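Local coordinates for pyruvate carboxylase n-terminal domain (Aquifex aeolicus, PDB 1ULZ), which serves as the biotin carboxylase subunit of pyruvate carboxylase, a protein of the ATP-grasp family with a Rossmann-like N-terminal domain, at residues Y49-D54 with K62-N67; G166-R171 with Y180-R185. The protein carries 1 engineered substitution. One frame throughout, in Å; residues are numbered along the deposited sequence.

Contact 1. Residues Y49-D54 with K62-N67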
loop_
_atom_site.group_PDB
_atom_site.type_symbol
_atom_site.label_atom_id
_atom_site.label_comp_id
_atom_site.label_asym_id
_atom_site.label_seq_id
_atom_site.Cartn_x
_atom_site.Cartn_y
_atom_site.Cartn_z
ATOM N N TYR A 49 -13.001 -7.184 25.826
ATOM C CA TYR A 49 -13.065 -7.416 27.259
ATOM C C TYR A 49 -11.742 -7.238 27.985
ATOM O O TYR A 49 -10.708 -7.756 27.565
ATOM C CB TYR A 49 -13.607 -8.819 27.548
ATOM C CG TYR A 49 -14.970 -9.080 26.951
ATOM C CD1 TYR A 49 -15.102 -9.536 25.647
ATOM C CD2 TYR A 49 -16.129 -8.833 27.682
ATOM C CE1 TYR A 49 -16.351 -9.738 25.083
ATOM C CE2 TYR A 49 -17.381 -9.031 27.129
ATOM C CZ TYR A 49 -17.488 -9.482 25.829
ATOM O OH TYR A 49 -18.729 -9.678 25.274
ATOM N N MET A 50 -11.797 -6.487 29.079
ATOM C CA MET A 50 -10.637 -6.231 29.915
ATOM C C MET A 50 -10.526 -7.423 30.859
ATOM O O MET A 50 -11.440 -7.683 31.642
ATOM C CB MET A 50 -10.859 -4.946 30.717
ATOM C CG MET A 50 -9.753 -4.603 31.699
ATOM S SD MET A 50 -10.271 -3.212 32.740
ATOM C CE MET A 50 -11.131 -4.086 34.014
ATOM N N ILE A 51 -9.417 -8.152 30.777
ATOM C CA ILE A 51 -9.210 -9.322 31.625
ATOM C C ILE A 51 -7.766 -9.395 32.096
ATOM O O ILE A 51 -6.883 -8.743 31.527
ATOM C CB ILE A 51 -9.525 -10.622 30.871
ATOM C CG1 ILE A 51 -8.541 -10.791 29.711
ATOM C CG2 ILE A 51 -10.952 -10.598 30.366
ATOM C CD1 ILE A 51 -8.703 -12.079 28.947
ATOM N N GLY A 52 -7.535 -10.195 33.137
ATOM C CA GLY A 52 -6.201 -10.348 33.686
ATOM C C GLY A 52 -6.002 -9.585 34.984
ATOM O O GLY A 52 -6.729 -8.626 35.274
ATOM N N THR A 53 -5.014 -10.014 35.767
ATOM C CA THR A 53 -4.698 -9.381 37.038
ATOM C C THR A 53 -3.385 -8.617 36.945
ATOM O O THR A 53 -2.969 -7.955 37.893
ATOM C CB THR A 53 -4.626 -10.422 38.181
ATOM O OG1 THR A 53 -3.869 -11.562 37.753
ATOM C CG2 THR A 53 -6.022 -10.863 38.571
ATOM N N ASP A 54 -2.732 -8.727 35.793
ATOM C CA ASP A 54 -1.492 -8.011 35.511
ATOM C C ASP A 54 -1.327 -7.993 33.987
ATOM O O ASP A 54 -1.886 -8.838 33.289
ATOM C CB ASP A 54 -0.286 -8.661 36.220
ATOM C CG ASP A 54 0.117 -9.995 35.623
ATOM O OD1 ASP A 54 0.447 -10.039 34.417
ATOM O OD2 ASP A 54 0.123 -11.002 36.366
ATOM N N LYS A 62 -4.272 -19.198 30.019
ATOM C CA LYS A 62 -4.916 -20.151 29.124
ATOM C C LYS A 62 -6.399 -20.444 29.374
ATOM O O LYS A 62 -7.224 -20.343 28.460
ATOM C CB LYS A 62 -4.125 -21.467 29.132
ATOM C CG LYS A 62 -2.702 -21.341 28.606
ATOM C CD LYS A 62 -2.030 -22.706 28.456
ATOM C CE LYS A 62 -1.877 -23.408 29.796
ATOM N NZ LYS A 62 -0.944 -22.656 30.688
ATOM N N GLN A 63 -6.742 -20.799 30.605
ATOM C CA GLN A 63 -8.123 -21.137 30.927
ATOM C C GLN A 63 -9.096 -19.963 30.881
ATOM O O GLN A 63 -10.221 -20.107 30.408
ATOM C CB GLN A 63 -8.191 -21.807 32.300
ATOM C CG GLN A 63 -9.549 -22.390 32.601
ATOM C CD GLN A 63 -9.962 -23.408 31.558
ATOM O OE1 GLN A 63 -9.194 -24.315 31.235
ATOM N NE2 GLN A 63 -11.176 -23.269 31.028
ATOM N N ARG A 64 -8.678 -18.803 31.373
ATOM C CA ARG A 64 -9.564 -17.640 31.356
ATOM C C ARG A 64 -9.939 -17.267 29.923
ATOM O O ARG A 64 -11.094 -16.940 29.632
ATOM C CB ARG A 64 -8.897 -16.438 32.028
ATOM C CG ARG A 64 -9.826 -15.244 32.138
ATOM C CD ARG A 64 -9.153 -14.036 32.766
ATOM N NE ARG A 64 -8.841 -14.245 34.175
ATOM C CZ ARG A 64 -7.614 -14.175 34.680
ATOM N NH1 ARG A 64 -7.412 -14.376 35.978
ATOM N NH2 ARG A 64 -6.588 -13.906 33.882
ATOM N N ILE A 65 -8.954 -17.324 29.033
ATOM C CA ILE A 65 -9.171 -16.982 27.634
ATOM C C ILE A 65 -10.096 -17.988 26.957
ATOM O O ILE A 65 -10.996 -17.608 26.204
ATOM C CB ILE A 65 -7.821 -16.876 26.891
ATOM C CG1 ILE A 65 -7.090 -15.612 27.362
ATOM C CG2 ILE A 65 -8.042 -16.844 25.381
ATOM C CD1 ILE A 65 -5.649 -15.522 26.923
ATOM N N ILE A 66 -9.885 -19.273 27.227
ATOM C CA ILE A 66 -10.741 -20.309 26.659
ATOM C C ILE A 66 -12.164 -20.109 27.181
ATOM O O ILE A 66 -13.130 -20.143 26.418
ATOM C CB ILE A 66 -10.227 -21.727 27.031
ATOM C CG1 ILE A 66 -9.041 -22.088 26.131
ATOM C CG2 ILE A 66 -11.343 -22.751 26.896
ATOM C CD1 ILE A 66 -8.419 -23.435 26.424
ATOM N N ASN A 67 -12.293 -19.870 28.484
ATOM C CA ASN A 67 -13.610 -19.657 29.070
ATOM C C ASN A 67 -14.345 -18.471 28.463
ATOM O O ASN A 67 -15.543 -18.557 28.189
ATOM C CB ASN A 67 -13.503 -19.470 30.585
ATOM C CG ASN A 67 -13.171 -20.762 31.302
ATOM O OD1 ASN A 67 -13.195 -21.838 30.702
ATOM N ND2 ASN A 67 -12.866 -20.664 32.588
#
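R64 reaches from the helix toward I51 and G52, where the chain has just left strand 47-50. Its CB starts on the helix side, with R64 CB still 5.3 Å from I51 CD1. With CG anti to the backbone N (chi1 -175°), the chain heads straight for the loop, and R64 CG approaches I51 CD1 to 4.6 Å. Contact proper begins at R64 CD, which lies 3.9 Å from I51 CB. A bend at chi3 (-68°) then turns the guanidinium alongside the G52 backbone: R64 CZ is 4.2 Å from G52 CA, and R64 NH2 is closer still to that carbon, at 3.6 Å. G52 N sits over one face of the planar group, so the glycine backbone packs against the guanidinium rather than meeting its N-H edge.

Next to the arginine a purely apolar contact continues the interface. I51 CD1 meets I65 CG1 at 4.2 Å, the two side chains crossing at about a right angle, and both also touch I31 of the neighbouring strand 28-32. Helix 62-71 thus packs beside the 47-50 end of the parallel Rossmann-like sheet, reaching strand 28-32 through I65 and I31; the chain goes on through this helix to strand 76-78.

The polar tip is paired outside the two segments: R64 NH2 forms a salt bridge with D57 OD1, an oxygen that also accepts T53 N. The chemistry is therefore divided. R64 CD and the isoleucines make the apolar part, while the guanidinium lays one face on the G52 backbone; D57 compensates the arginine charge and ties it to the loop backbone, which probably limits rotation of the guanidinium lying beside G52.

Contact 2. Residues G166-R171 with Y180-R185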
loop_
_atom_site.group_PDB
_atom_site.type_symbol
_atom_site.label_atom_id
_atom_site.label_comp_id
_atom_site.label_asym_id
_atom_site.label_seq_id
_atom_site.Cartn_x
_atom_site.Cartn_y
_atom_site.Cartn_z
ATOM N N GLY A 166 34.150 -22.060 26.702
ATOM C CA GLY A 166 34.129 -21.166 25.556
ATOM C C GLY A 166 34.364 -21.910 24.254
ATOM O O GLY A 166 35.140 -22.870 24.213
ATOM N N ILE A 167 33.684 -21.481 23.193
ATOM C CA ILE A 167 33.827 -22.099 21.877
ATOM C C ILE A 167 35.202 -21.759 21.316
ATOM O O ILE A 167 35.704 -20.659 21.519
ATOM C CB ILE A 167 32.731 -21.592 20.893
ATOM C CG1 ILE A 167 31.448 -22.406 21.067
ATOM C CG2 ILE A 167 33.212 -21.706 19.457
ATOM C CD1 ILE A 167 30.893 -22.406 22.464
ATOM N N ARG A 168 35.819 -22.708 20.621
ATOM C CA ARG A 168 37.137 -22.477 20.049
ATOM C C ARG A 168 37.119 -22.603 18.526
ATOM O O ARG A 168 36.815 -23.661 17.983
ATOM C CB ARG A 168 38.144 -23.472 20.634
ATOM C CG ARG A 168 38.240 -23.473 22.160
ATOM C CD ARG A 168 39.043 -24.690 22.643
ATOM N NE ARG A 168 39.102 -24.818 24.104
ATOM C CZ ARG A 168 39.849 -24.045 24.879
ATOM N NH1 ARG A 168 40.585 -23.100 24.323
ATOM N NH2 ARG A 168 39.874 -24.226 26.192
ATOM N N ILE A 169 37.452 -21.516 17.842
ATOM C CA ILE A 169 37.484 -21.520 16.386
ATOM C C ILE A 169 38.798 -22.124 15.891
ATOM O O ILE A 169 39.874 -21.743 16.345
ATOM C CB ILE A 169 37.354 -20.090 15.828
ATOM C CG1 ILE A 169 36.044 -19.463 16.301
ATOM C CG2 ILE A 169 37.389 -20.114 14.318
ATOM C CD1 ILE A 169 35.879 -18.016 15.858
ATOM N N CYS A 170 38.696 -23.079 14.975
ATOM C CA CYS A 170 39.864 -23.740 14.394
ATOM C C CYS A 170 39.817 -23.457 12.886
ATOM O O CYS A 170 38.916 -23.930 12.192
ATOM C CB CYS A 170 39.796 -25.252 14.642
ATOM S SG CYS A 170 39.369 -25.746 16.340
ATOM N N ARG A 171 40.786 -22.699 12.382
ATOM C CA ARG A 171 40.810 -22.335 10.966
ATOM C C ARG A 171 41.628 -23.244 10.048
ATOM O O ARG A 171 41.602 -23.092 8.828
ATOM C CB ARG A 171 41.273 -20.882 10.826
ATOM C CG ARG A 171 40.299 -19.892 11.473
ATOM C CD ARG A 171 40.661 -18.434 11.201
ATOM N NE ARG A 171 39.725 -17.521 11.863
ATOM C CZ ARG A 171 38.489 -17.268 11.436
ATOM N NH1 ARG A 171 38.021 -17.851 10.335
ATOM N NH2 ARG A 171 37.712 -16.433 12.116
ATOM N N TYR A 180 42.313 -28.845 20.529
ATOM C CA TYR A 180 41.879 -30.128 21.062
ATOM C C TYR A 180 42.704 -30.502 22.290
ATOM O O TYR A 180 42.166 -30.974 23.286
ATOM C CB TYR A 180 42.023 -31.232 20.007
ATOM C CG TYR A 180 41.385 -32.537 20.430
ATOM C CD1 TYR A 180 40.073 -32.837 20.082
ATOM C CD2 TYR A 180 42.078 -33.448 21.221
ATOM C CE1 TYR A 180 39.466 -34.006 20.511
ATOM C CE2 TYR A 180 41.480 -34.619 21.657
ATOM C CZ TYR A 180 40.174 -34.895 21.300
ATOM O OH TYR A 180 39.568 -36.060 21.733
ATOM N N GLU A 181 44.013 -30.286 22.213
ATOM C CA GLU A 181 44.897 -30.617 23.322
ATOM C C GLU A 181 44.658 -29.714 24.527
ATOM O O GLU A 181 44.621 -30.187 25.666
ATOM C CB GLU A 181 46.353 -30.534 22.866
ATOM C CG GLU A 181 46.592 -31.325 21.590
ATOM C CD GLU A 181 48.056 -31.562 21.289
ATOM O OE1 GLU A 181 48.871 -30.628 21.454
ATOM O OE2 GLU A 181 48.391 -32.688 20.868
ATOM N N GLN A 182 44.480 -28.419 24.274
ATOM C CA GLN A 182 44.236 -27.462 25.348
ATOM C C GLN A 182 42.925 -27.775 26.048
ATOM O O GLN A 182 42.819 -27.680 27.275
ATOM C CB GLN A 182 44.184 -26.040 24.792
ATOM C CG GLN A 182 43.815 -24.965 25.820
ATOM C CD GLN A 182 44.752 -24.927 27.025
ATOM O OE1 GLN A 182 45.971 -25.060 26.887
ATOM N NE2 GLN A 182 44.183 -24.725 28.213
ATOM N N ALA A 183 41.926 -28.154 25.261
ATOM C CA ALA A 183 40.617 -28.470 25.801
ATOM C C ALA A 183 40.619 -29.743 26.641
ATOM O O ALA A 183 40.014 -29.783 27.716
ATOM C CB ALA A 183 39.601 -28.596 24.665
ATOM N N SER A 184 41.281 -30.790 26.150
ATOM C CA SER A 184 41.320 -32.052 26.885
ATOM C C SER A 184 42.222 -31.917 28.099
ATOM O O SER A 184 42.069 -32.635 29.090
ATOM C CB SER A 184 41.798 -33.196 25.976
ATOM O OG SER A 184 43.039 -32.900 25.360
ATOM N N ARG A 185 43.150 -30.974 28.020
ATOM C CA ARG A 185 44.080 -30.711 29.102
ATOM C C ARG A 185 43.284 -30.104 30.252
ATOM O O ARG A 185 43.417 -30.512 31.409
ATOM C CB ARG A 185 45.147 -29.743 28.604
ATOM C CG ARG A 185 46.212 -29.392 29.595
ATOM C CD ARG A 185 47.336 -28.670 28.869
ATOM N NE ARG A 185 47.997 -29.538 27.897
ATOM C CZ ARG A 185 48.314 -29.169 26.657
ATOM N NH1 ARG A 185 48.026 -27.942 26.227
ATOM N NH2 ARG A 185 48.924 -30.027 25.843
#
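Van der Waals packing joins R168 to Q182 and A183. The arginine chain is extended from CG to NE and leads out from strand 168-170 across the helix surface. On its way R168 NE passes 3.9 Å from A183 CB, meeting it obliquely. Farther out, Q182 CG lies over one face of the guanidinium, at 4.0 Å from both R168 NH1 and R168 NH2, so the methylene is displaced toward the NH1 and NH2 end of that face. The two side chains cross at about a right angle, with guanidinium and amide planes 57° apart, so the flat groups do not stack.

Polar interaction runs through a residue outside both segments, E186, one helical turn beyond Q182. E186 OE2 forms a salt bridge with R168 NH2, and E186 OE1 accepts Q182 NE2.

In the fold, the pair sets helix 173-189 against an outermost strand of the three-stranded antiparallel sheet, and A183 also touches L196 on the opposite outermost strand. This α/β layer belongs to the ATP-grasp family region. Chemically, one carboxylate serves both partners, probably balancing the arginine's charge and steadying the amide, while the direct contact sets the guanidinium against helix carbons, without a polar bond between the segments.

From the N terminus, the chain first closes a short loop at contact 1, where the seven residues between its segments, four of them helical, return helix 62-71 to the end of strand 47-50. About a hundred residues later contact 2 closes a loop of similar size, eight residues of which seven are helical, bringing helix 173-189 back on strand 168-170. The loops lie in series and neither nest nor cross. Contact 1 ties helix to sheet in the N-terminal Rossmann-like region, contact 2 does so in the ATP-grasp region. Their centres are 51 Å apart and their nearest atoms about 33 Å, so they do not touch and lie in different parts of the fold.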